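PDB 4JUI: tannase from Lactobacillus plantarum, which probably hydrolyses galloyl ester bonds in tannins, as an esterase of the alpha/beta-hydrolase fold. Local coordinates for residues N47-A52 and V109-I114; G77-G82 and T163-A168; S202-I207 and S453-L458; T341-V346 and D420-F425. The protein carries 1 engineered substitution. All coordinates share one frame; numbering follows the deposited sequence.

Contacts 2, 3 and 4 surround the bound ethyl gallate (ethyl 3,4,5-trihydroxybenzoate), and all three touch it: contact 2 at the ester carbonyl, contact 3 beside the ring through Ile-207, contact 4 at the ring hydroxyls. Contact 1 stands apart in the central sheet, its centre about 34 Å from that of contact 4, yet a probable hydrogen bond from Gly-82 N to Ile-114 O (2.7 Å) ties it to contact 2. Contacts 2 and 3, with centres about 11 Å apart, are joined by a probable bond between Ala-164 N and Tyr-204 O (2.8 Å). Contacts 3 and 4 meet where Cys-205 CB packs on Asp-420 OD2 (3.3 Å).

Contact 1. Residues N47-A52 and V109-I114; sequences NVFVPA and VVAAGI
Antiparallel pairing of Asn-47, Val-48 and Phe-49 with Ala-111, Val-110 and Val-109 joins two strands of the central mixed sheet of an alpha/beta-hydrolase fold. It lies where the sheet changes character: strand 45-51 runs against strand 108-112, at 165° between the short segments, and strand 108-112 in turn runs parallel to strand 70-73. Two hydrogen-bonded pairs flank one non-hydrogen-bonded pair. In the first, Asn-47 N reaches Ala-111 O at 2.9 Å and Ala-111 N returns to Asn-47 O at 2.8 Å; in the second, Phe-49 and Val-109 exchange the same two bonds, Phe-49 N to Val-109 O measuring 2.8 Å. Between them Val-48 and Val-110 face each other with alpha carbons 4.6 Å apart, and their CG2 methyls meet at 4.3 Å on the face where helix 132-146 supplies Val-144 against Val-110.

Asn-47, Phe-49, Val-109 and Ala-111 occupy the other face. Here helix 96-104 covers the apolar part, Leu-103 lying on Phe-49, and Ile-99 and Ala-102 on Val-109. The amide of Asn-47 is spent outside the pair: ND2 donates to Asp-85 O, and OD1 accepts from Asn-32 N of the next strand. Phe-49 packs its CB against Val-109 CB, its direct partner. With CG beside its backbone N and anti to the carbonyl carbon (chi1 -52°), the ring reaches diagonally across the strand pair, bringing its edge at CE2 to within 4.5 Å of Ala-111 CB.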
# COMPACT_ATOMS: atom_id res chain seq x y z
N ASN A 47 13.62 -1.35 -13.63
CA ASN A 47 13.63 -2.35 -14.68
C ASN A 47 12.39 -2.20 -15.54
O ASN A 47 11.31 -1.89 -15.04
CB ASN A 47 13.65 -3.76 -14.07
CG ASN A 47 14.91 -4.04 -13.25
OD1 ASN A 47 15.97 -3.48 -13.52
ND2 ASN A 47 14.80 -4.93 -12.27
N VAL A 48 12.53 -2.46 -16.84
CA VAL A 48 11.43 -2.35 -17.77
C VAL A 48 11.24 -3.69 -18.46
O VAL A 48 12.21 -4.27 -18.95
CB VAL A 48 11.73 -1.30 -18.86
CG1 VAL A 48 10.64 -1.29 -19.93
CG2 VAL A 48 11.92 0.08 -18.25
N PHE A 49 10.00 -4.19 -18.47
CA PHE A 49 9.67 -5.47 -19.10
C PHE A 49 8.50 -5.30 -20.06
O PHE A 49 7.49 -4.68 -19.71
CB PHE A 49 9.37 -6.52 -18.04
CG PHE A 49 10.44 -6.63 -17.00
CD1 PHE A 49 11.63 -7.28 -17.29
CD2 PHE A 49 10.28 -6.04 -15.75
CE1 PHE A 49 12.65 -7.36 -16.34
CE2 PHE A 49 11.28 -6.12 -14.80
CZ PHE A 49 12.47 -6.78 -15.09
N VAL A 50 8.64 -5.85 -21.26
CA VAL A 50 7.73 -5.54 -22.36
C VAL A 50 7.31 -6.83 -23.04
O VAL A 50 8.17 -7.62 -23.43
CB VAL A 50 8.45 -4.68 -23.42
CG1 VAL A 50 7.51 -4.33 -24.57
CG2 VAL A 50 9.01 -3.41 -22.79
N PRO A 51 5.99 -7.05 -23.17
CA PRO A 51 5.54 -8.23 -23.91
C PRO A 51 6.17 -8.26 -25.29
O PRO A 51 6.20 -7.23 -25.96
CB PRO A 51 4.03 -8.01 -24.04
CG PRO A 51 3.68 -7.28 -22.78
CD PRO A 51 4.86 -6.35 -22.52
N ALA A 52 6.65 -9.43 -25.70
CA ALA A 52 7.43 -9.56 -26.93
C ALA A 52 6.71 -9.06 -28.18
O ALA A 52 7.36 -8.57 -29.11
CB ALA A 52 7.87 -10.99 -27.11
N VAL A 109 5.60 -3.55 -17.86
CA VAL A 109 5.86 -3.43 -16.43
C VAL A 109 7.12 -2.60 -16.20
O VAL A 109 8.17 -2.88 -16.76
CB VAL A 109 5.98 -4.81 -15.75
CG1 VAL A 109 6.17 -4.66 -14.24
CG2 VAL A 109 4.74 -5.65 -16.03
N VAL A 110 6.99 -1.55 -15.39
CA VAL A 110 8.14 -0.75 -15.00
C VAL A 110 8.27 -0.90 -13.49
O VAL A 110 7.42 -0.41 -12.73
CB VAL A 110 8.01 0.73 -15.42
CG1 VAL A 110 9.22 1.54 -14.94
CG2 VAL A 110 7.89 0.85 -16.92
N ALA A 111 9.30 -1.63 -13.07
CA ALA A 111 9.46 -1.99 -11.66
C ALA A 111 10.59 -1.18 -11.07
O ALA A 111 11.75 -1.42 -11.39
CB ALA A 111 9.76 -3.48 -11.55
N ALA A 112 10.28 -0.23 -10.20
CA ALA A 112 11.31 0.69 -9.73
C ALA A 112 11.80 0.33 -8.35
O ALA A 112 11.01 -0.08 -7.50
CB ALA A 112 10.79 2.11 -9.73
N GLY A 113 13.11 0.50 -8.12
CA GLY A 113 13.68 0.36 -6.80
C GLY A 113 13.39 1.60 -5.97
O GLY A 113 13.52 2.73 -6.48
N ILE A 114 13.02 1.40 -4.71
CA ILE A 114 12.58 2.49 -3.83
C ILE A 114 13.36 2.46 -2.52
O ILE A 114 13.39 1.42 -1.85
CB ILE A 114 11.07 2.36 -3.51
CG1 ILE A 114 10.24 2.25 -4.79
CG2 ILE A 114 10.60 3.52 -2.63
CD1 ILE A 114 10.31 3.47 -5.66

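Contact 2. Residues G77-G82 and T163-A168; sequences GGYLPG and TAAGGA. Engineered in segment 163-168: Ala-164 (natural residue Ser). With EGR (ethyl 3,4,5-trihydroxybenzoate), chain C.
Ala-165 packs beneath the Gly-77 to Leu-80 turn, a type I' turn, and together they form what is consistent with the oxyanion hole beside the nucleophile elbow of an alpha/beta-hydrolase. Thr-163 leads in, its O accepting from Gly-166 N. Ala-164, an engineered replacement of the natural serine, holds the N-cap position with the positive phi (64°) expected of such an elbow; its CB lies 3.1 Å from ligand O05, consistent with the nucleophile's place in this family. Ala-165 N then donates to O05 at 2.8 Å, while Gly-78 N donates to the same oxygen at 2.6 Å and almost straight (177°). Two N-H groups thus grip the ester carbonyl and would probably stabilise negative charge on it during hydrolysis.

The methyl of Ala-165 sits over the centre of the Tyr-79 ring, CB 3.7 Å from its centroid in a CH-pi contact, and also 3.4 Å from Tyr-79 N. At the ring's edge lies ligand O09, 3.5 Å from Tyr-79 CD2. Farther along, Ala-168 CB meets Tyr-79 OH at 3.5 Å, and that hydroxyl is hydrogen-bonded to Ile-207 O. With an alanine in place of Tyr-79, the Ala-165 methyl would probably be uncovered and Ile-207 O left without its phenol. The probable elbow joins strand 158-163 to helix 165-175, with the turn, in the loop after strand 70-73, lying across the helix's first residues.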
# COMPACT_ATOMS: atom_id res chain seq x y z
N GLY A 77 7.75 -3.05 1.71
CA GLY A 77 7.04 -3.60 2.85
C GLY A 77 7.70 -3.12 4.13
O GLY A 77 8.93 -3.02 4.20
N GLY A 78 6.90 -2.81 5.15
CA GLY A 78 7.44 -2.37 6.42
C GLY A 78 8.15 -1.02 6.32
O GLY A 78 8.90 -0.65 7.22
N TYR A 79 7.89 -0.30 5.23
CA TYR A 79 8.56 0.97 4.95
C TYR A 79 10.06 0.77 4.81
O TYR A 79 10.86 1.69 5.00
CB TYR A 79 8.18 2.05 5.98
CG TYR A 79 6.80 2.61 5.71
CD1 TYR A 79 6.58 3.45 4.61
CD2 TYR A 79 5.71 2.26 6.49
CE1 TYR A 79 5.31 3.95 4.33
CE2 TYR A 79 4.43 2.74 6.21
CZ TYR A 79 4.24 3.59 5.14
OH TYR A 79 2.98 4.08 4.87
N LEU A 80 10.43 -0.45 4.43
CA LEU A 80 11.81 -0.83 4.19
C LEU A 80 12.12 -0.58 2.71
O LEU A 80 11.21 -0.30 1.92
CB LEU A 80 11.99 -2.31 4.57
CG LEU A 80 11.97 -2.59 6.07
CD1 LEU A 80 11.82 -4.08 6.31
CD2 LEU A 80 13.23 -2.05 6.73
N PRO A 81 13.41 -0.63 2.33
CA PRO A 81 13.74 -0.44 0.91
C PRO A 81 13.06 -1.50 0.05
O PRO A 81 12.91 -2.64 0.50
CB PRO A 81 15.25 -0.64 0.88
CG PRO A 81 15.71 -0.28 2.27
CD PRO A 81 14.62 -0.81 3.15
N GLY A 82 12.65 -1.13 -1.16
CA GLY A 82 12.00 -2.07 -2.06
C GLY A 82 12.76 -2.15 -3.36
O GLY A 82 12.59 -1.31 -4.24
N THR A 163 1.62 -3.68 -1.85
CA THR A 163 1.01 -4.33 -0.68
C THR A 163 1.49 -3.67 0.61
O THR A 163 2.69 -3.43 0.77
CB THR A 163 1.38 -5.83 -0.65
OG1 THR A 163 0.83 -6.48 -1.80
CG2 THR A 163 0.84 -6.51 0.60
N ALA A 164 0.56 -3.40 1.53
CA ALA A 164 0.87 -2.91 2.87
C ALA A 164 1.54 -1.52 2.82
O ALA A 164 0.92 -0.58 2.32
CB ALA A 164 1.72 -3.92 3.60
N ALA A 165 2.77 -1.37 3.31
CA ALA A 165 3.45 -0.09 3.12
C ALA A 165 3.51 0.23 1.63
O ALA A 165 3.42 1.40 1.22
CB ALA A 165 4.86 -0.11 3.74
N GLY A 166 3.64 -0.81 0.81
CA GLY A 166 3.67 -0.64 -0.64
C GLY A 166 2.31 -0.25 -1.19
O GLY A 166 2.22 0.40 -2.24
N GLY A 167 1.26 -0.66 -0.49
CA GLY A 167 -0.09 -0.26 -0.83
C GLY A 167 -0.32 1.21 -0.53
O GLY A 167 -0.97 1.92 -1.29
N ALA A 168 0.22 1.67 0.61
CA ALA A 168 0.19 3.08 0.94
C ALA A 168 0.99 3.88 -0.09
O ALA A 168 0.60 4.98 -0.47
CB ALA A 168 0.72 3.33 2.36
C01 EGR C . 5.64 -5.96 7.11
C02 EGR C . 4.35 -6.20 6.38
O03 EGR C . 3.72 -5.15 5.69
C04 EGR C . 4.06 -3.81 5.84
O05 EGR C . 4.35 -3.08 4.90
C06 EGR C . 3.74 -3.15 7.13
C07 EGR C . 4.24 -1.89 7.39
C08 EGR C . 3.96 -1.28 8.59
O09 EGR C . 4.45 -0.03 8.85
C10 EGR C . 3.18 -1.95 9.53
O11 EGR C . 2.90 -1.34 10.74
C12 EGR C . 2.67 -3.21 9.27
O13 EGR C . 1.91 -3.89 10.18
C14 EGR C . 2.96 -3.81 8.06

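Contact 3. Residues S202-I207 and S453-L458; sequences SAYCPI and SGDYDL. With EGR (ethyl 3,4,5-trihydroxybenzoate), chain C.
Tyr-204 is the densely packed centre of this contact, its ring held under the backbone of Gly-454 and Asp-455. Asp-455 N stands 3.4 Å above the middle of the ring plane, while Gly-454 CA makes an off-centre CH-pi contact, 4.1 Å from the centroid. A side chain on Gly-454 would point at Tyr-204 CB, so this glycine lets the chain come close. On that same side of the ring, Asp-455 OD1 comes down near Tyr-204 CE1 (3.3 Å); that carboxylate is fixed elsewhere, by Asn-161 ND2 and by Thr-98 OG1. The phenol ends at Asp-457, donating to OD1 over a modelled 2.4 Å, a length so short that it should be taken with reserve. Ring and carboxylate planes stand 62° apart, and the other oxygen, OD2, forms a salt bridge with Arg-413.

In the alpha/beta-hydrolase fold the loop after the last strand carries the catalytic histidine. Here the corresponding residue would be His-452, whose NE2 bonds the ligand, and 453-458 is the continuation of that loop, laid over the end of strand 200-204. Close by, Cys-205 SG packs 3.6 Å from Ser-453 O, with chi1 at 59° setting the sulfur between the backbone N and the carbonyl carbon. Farther along 202-207, Ile-207 CG2 lies against ligand C08.

The looser side belongs to Tyr-456, which is partly exposed. It receives the edge of Tyr-204 on its face in a T-shaped pair, centroids 5.3 Å apart and planes at 67°, with Tyr-456 CE2 3.8 Å from Tyr-204 CD2.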
# COMPACT_ATOMS: atom_id res chain seq x y z
N SER A 202 -3.96 0.44 -7.73
CA SER A 202 -4.26 -0.82 -7.04
C SER A 202 -3.51 -0.83 -5.71
O SER A 202 -2.30 -0.61 -5.67
CB SER A 202 -3.81 -2.00 -7.89
OG SER A 202 -3.97 -3.23 -7.20
N ALA A 203 -4.22 -1.07 -4.61
CA ALA A 203 -3.60 -1.08 -3.30
C ALA A 203 -4.14 -2.21 -2.45
O ALA A 203 -5.34 -2.31 -2.24
CB ALA A 203 -3.80 0.27 -2.59
N TYR A 204 -3.24 -3.08 -2.00
CA TYR A 204 -3.56 -4.14 -1.06
C TYR A 204 -3.17 -3.70 0.34
O TYR A 204 -2.06 -3.18 0.54
CB TYR A 204 -2.80 -5.40 -1.43
CG TYR A 204 -3.28 -5.98 -2.75
CD1 TYR A 204 -2.66 -5.65 -3.94
CD2 TYR A 204 -4.39 -6.81 -2.79
CE1 TYR A 204 -3.12 -6.17 -5.15
CE2 TYR A 204 -4.86 -7.33 -3.98
CZ TYR A 204 -4.22 -7.00 -5.15
OH TYR A 204 -4.70 -7.52 -6.33
N CYS A 205 -4.10 -3.90 1.28
CA CYS A 205 -3.94 -3.52 2.69
C CYS A 205 -3.06 -2.30 2.97
O CYS A 205 -2.08 -2.39 3.71
CB CYS A 205 -3.46 -4.72 3.53
SG CYS A 205 -1.89 -5.48 3.06
N PRO A 206 -3.42 -1.14 2.40
CA PRO A 206 -2.53 0.02 2.52
C PRO A 206 -2.34 0.45 3.98
O PRO A 206 -3.32 0.78 4.67
CB PRO A 206 -3.25 1.11 1.72
CG PRO A 206 -4.71 0.67 1.68
CD PRO A 206 -4.64 -0.83 1.62
N ILE A 207 -1.09 0.42 4.45
CA ILE A 207 -0.78 0.83 5.81
C ILE A 207 -0.49 2.34 5.79
O ILE A 207 0.65 2.78 5.61
CB ILE A 207 0.42 0.03 6.38
CG1 ILE A 207 0.13 -1.47 6.33
CG2 ILE A 207 0.73 0.45 7.82
CD1 ILE A 207 -0.95 -1.93 7.30
N SER A 453 -1.38 -9.64 3.17
CA SER A 453 -0.84 -10.15 1.91
C SER A 453 -1.38 -9.31 0.76
O SER A 453 -2.20 -8.42 0.96
CB SER A 453 -1.23 -11.61 1.71
OG SER A 453 -2.64 -11.75 1.67
N GLY A 454 -0.90 -9.60 -0.45
CA GLY A 454 -1.39 -8.91 -1.63
C GLY A 454 -1.31 -9.78 -2.87
O GLY A 454 -0.81 -10.91 -2.81
N ASP A 455 -1.82 -9.27 -3.98
CA ASP A 455 -1.66 -9.92 -5.28
C ASP A 455 -2.25 -11.33 -5.34
O ASP A 455 -1.77 -12.17 -6.11
CB ASP A 455 -0.18 -9.99 -5.66
CG ASP A 455 0.43 -8.63 -5.98
OD1 ASP A 455 -0.20 -7.60 -5.68
OD2 ASP A 455 1.55 -8.61 -6.54
N TYR A 456 -3.28 -11.59 -4.54
CA TYR A 456 -3.86 -12.93 -4.43
C TYR A 456 -5.11 -13.09 -5.30
O TYR A 456 -5.71 -14.17 -5.35
CB TYR A 456 -4.22 -13.22 -2.97
CG TYR A 456 -4.88 -12.04 -2.30
CD1 TYR A 456 -6.23 -11.78 -2.49
CD2 TYR A 456 -4.15 -11.19 -1.47
CE1 TYR A 456 -6.83 -10.70 -1.89
CE2 TYR A 456 -4.75 -10.11 -0.87
CZ TYR A 456 -6.09 -9.87 -1.08
OH TYR A 456 -6.69 -8.79 -0.46
N ASP A 457 -5.51 -12.02 -5.98
CA ASP A 457 -6.72 -12.04 -6.80
C ASP A 457 -6.44 -11.47 -8.19
O ASP A 457 -7.21 -10.65 -8.69
CB ASP A 457 -7.79 -11.18 -6.13
CG ASP A 457 -7.31 -9.77 -5.86
OD1 ASP A 457 -6.12 -9.47 -6.11
OD2 ASP A 457 -8.11 -8.94 -5.38
N LEU A 458 -5.33 -11.90 -8.80
CA LEU A 458 -4.87 -11.27 -10.04
C LEU A 458 -5.90 -11.32 -11.17
O LEU A 458 -6.01 -10.37 -11.95
CB LEU A 458 -3.54 -11.85 -10.50
CG LEU A 458 -2.34 -11.52 -9.62
CD1 LEU A 458 -1.07 -12.06 -10.25
CD2 LEU A 458 -2.23 -10.02 -9.40
C01 EGR C . 5.64 -5.96 7.11
C02 EGR C . 4.35 -6.20 6.38
O03 EGR C . 3.72 -5.15 5.69
C04 EGR C . 4.06 -3.81 5.84
O05 EGR C . 4.35 -3.08 4.90
C06 EGR C . 3.74 -3.15 7.13
C07 EGR C . 4.24 -1.89 7.39
C08 EGR C . 3.96 -1.28 8.59
O09 EGR C . 4.45 -0.03 8.85
C10 EGR C . 3.18 -1.95 9.53
O11 EGR C . 2.90 -1.34 10.74
C12 EGR C . 2.67 -3.21 9.27
O13 EGR C . 1.91 -3.89 10.18
C14 EGR C . 2.96 -3.81 8.06

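Contact 4. Residues T341-V346 and D420-F425; sequences TRMKAV and DRDTSF. With EGR (ethyl 3,4,5-trihydroxybenzoate), chain C.
The guanidinium of Arg-421 carries Met-343 CB over one face, 3.4 Å above its plane and toward the rim, and turns a side to Thr-341. NE donates to Thr-341 O at 3.0 Å and NH2 to Thr-341 OG1 at 2.9 Å, a side-on grip with both acceptors tilted out of the plane. Bends at chi2 (111°) and chi3 (72°) fold the arginine back onto this loop, and His-228 O takes a further bond from NH2. Were Arg-421 a leucine, Thr-341 O and OG1 would probably lose both donors, and His-228 O its bond from this side chain. The second guanidinium, of Arg-342, has Lys-344 O in plane at its edge and pairs with Glu-218.

Segment 341-346 belongs to the long insertion between sheet strands 200-204 and 411-415, while 420-425 follows strand 411-415 in the alpha/beta-hydrolase core. Between them lies the part of the pocket that reads the gallate hydroxyls. Lys-344, fully extended beyond CG, places NZ among three acceptors: Asp-422 O at 2.9 Å, in the carbonyl plane on a lone pair, ligand O13 at 2.6 Å and ligand O11 at 2.8 Å. Ligand O13 in turn donates a hydrogen bond to Asp-422 OD2 (2.8 Å). Over a face of that carboxylate runs the extended Met-343, SD 3.3 Å from Asp-422 OD1 and CE near OD2. Asp-420 OD1 closes an Asx turn on Asp-422 N, and Asp-420 OD2 accepts from His-452 ND1, as the acid of a catalytic triad would.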
# COMPACT_ATOMS: atom_id res chain seq x y z
N THR A 341 -8.45 -12.43 16.69
CA THR A 341 -7.33 -12.02 17.59
C THR A 341 -6.68 -10.67 17.28
O THR A 341 -6.55 -10.26 16.13
CB THR A 341 -6.20 -13.07 17.74
OG1 THR A 341 -5.39 -13.08 16.56
CG2 THR A 341 -6.77 -14.45 18.00
N ARG A 342 -6.26 -9.99 18.35
CA ARG A 342 -5.48 -8.76 18.25
C ARG A 342 -4.03 -9.11 17.89
O ARG A 342 -3.47 -10.08 18.42
CB ARG A 342 -5.53 -8.03 19.59
CG ARG A 342 -4.54 -6.89 19.73
CD ARG A 342 -4.37 -6.46 21.17
NE ARG A 342 -5.42 -5.55 21.62
CZ ARG A 342 -5.39 -4.23 21.47
NH1 ARG A 342 -6.39 -3.49 21.93
NH2 ARG A 342 -4.35 -3.63 20.87
N MET A 343 -3.41 -8.33 17.00
CA MET A 343 -2.01 -8.56 16.62
C MET A 343 -1.04 -7.66 17.37
O MET A 343 -0.05 -8.12 17.95
CB MET A 343 -1.83 -8.37 15.12
CG MET A 343 -0.37 -8.40 14.67
SD MET A 343 -0.16 -7.93 12.94
CE MET A 343 1.63 -8.03 12.78
N LYS A 344 -1.33 -6.36 17.36
CA LYS A 344 -0.41 -5.36 17.89
C LYS A 344 -0.82 -4.86 19.26
O LYS A 344 -1.99 -4.90 19.62
CB LYS A 344 -0.34 -4.18 16.92
CG LYS A 344 0.30 -4.55 15.59
CD LYS A 344 0.29 -3.40 14.61
CE LYS A 344 1.01 -3.80 13.33
NZ LYS A 344 1.03 -2.72 12.32
N ALA A 345 0.17 -4.39 20.02
CA ALA A 345 -0.06 -3.85 21.36
C ALA A 345 -0.48 -2.38 21.30
O ALA A 345 -0.99 -1.93 20.27
CB ALA A 345 1.17 -4.02 22.22
N VAL A 346 -0.28 -1.64 22.39
CA VAL A 346 -0.81 -0.28 22.53
C VAL A 346 0.25 0.73 22.96
O VAL A 346 0.84 0.59 24.03
CB VAL A 346 -1.94 -0.22 23.59
CG1 VAL A 346 -2.58 1.17 23.58
CG2 VAL A 346 -3.00 -1.29 23.31
N ASP A 420 -6.87 -9.83 8.06
CA ASP A 420 -5.69 -8.97 8.20
C ASP A 420 -5.89 -8.03 9.40
O ASP A 420 -6.73 -7.14 9.37
CB ASP A 420 -5.49 -8.16 6.91
CG ASP A 420 -4.22 -7.30 6.92
OD1 ASP A 420 -3.76 -6.87 8.01
OD2 ASP A 420 -3.68 -7.02 5.82
N ARG A 421 -5.08 -8.23 10.43
CA ARG A 421 -5.17 -7.43 11.65
C ARG A 421 -4.00 -6.46 11.80
O ARG A 421 -3.77 -5.95 12.90
CB ARG A 421 -5.23 -8.34 12.88
CG ARG A 421 -6.17 -9.51 12.73
CD ARG A 421 -5.41 -10.83 12.64
NE ARG A 421 -4.82 -11.22 13.92
CZ ARG A 421 -3.52 -11.43 14.11
NH1 ARG A 421 -2.66 -11.28 13.11
NH2 ARG A 421 -3.07 -11.79 15.31
N ASP A 422 -3.27 -6.21 10.72
CA ASP A 422 -2.11 -5.31 10.78
C ASP A 422 -2.51 -3.84 10.99
O ASP A 422 -1.75 -3.04 11.54
CB ASP A 422 -1.25 -5.48 9.52
CG ASP A 422 -0.29 -6.65 9.62
OD1 ASP A 422 -0.77 -7.80 9.72
OD2 ASP A 422 0.94 -6.43 9.60
N THR A 423 -3.71 -3.50 10.55
CA THR A 423 -4.29 -2.21 10.88
C THR A 423 -5.80 -2.44 10.98
O THR A 423 -6.30 -3.45 10.49
CB THR A 423 -3.94 -1.13 9.83
OG1 THR A 423 -4.22 0.17 10.35
CG2 THR A 423 -4.71 -1.34 8.52
N SER A 424 -6.52 -1.53 11.63
CA SER A 424 -7.98 -1.67 11.74
C SER A 424 -8.68 -1.65 10.39
O SER A 424 -8.25 -0.96 9.47
CB SER A 424 -8.54 -0.52 12.59
OG SER A 424 -9.97 -0.50 12.52
N PHE A 425 -9.79 -2.37 10.27
CA PHE A 425 -10.58 -2.32 9.04
C PHE A 425 -11.05 -0.90 8.75
O PHE A 425 -11.30 -0.55 7.60
CB PHE A 425 -11.79 -3.25 9.13
CG PHE A 425 -11.43 -4.70 9.33
CD1 PHE A 425 -10.67 -5.38 8.40
CD2 PHE A 425 -11.87 -5.38 10.46
CE1 PHE A 425 -10.33 -6.72 8.59
CE2 PHE A 425 -11.53 -6.71 10.66
CZ PHE A 425 -10.77 -7.38 9.72
C01 EGR C . 5.64 -5.96 7.11
C02 EGR C . 4.35 -6.20 6.38
O03 EGR C . 3.72 -5.15 5.69
C04 EGR C . 4.06 -3.81 5.84
O05 EGR C . 4.35 -3.08 4.90
C06 EGR C . 3.74 -3.15 7.13
C07 EGR C . 4.24 -1.89 7.39
C08 EGR C . 3.96 -1.28 8.59
O09 EGR C . 4.45 -0.03 8.85
C10 EGR C . 3.18 -1.95 9.53
O11 EGR C . 2.90 -1.34 10.74
C12 EGR C . 2.67 -3.21 9.27
O13 EGR C . 1.91 -3.89 10.18
C14 EGR C . 2.96 -3.81 8.06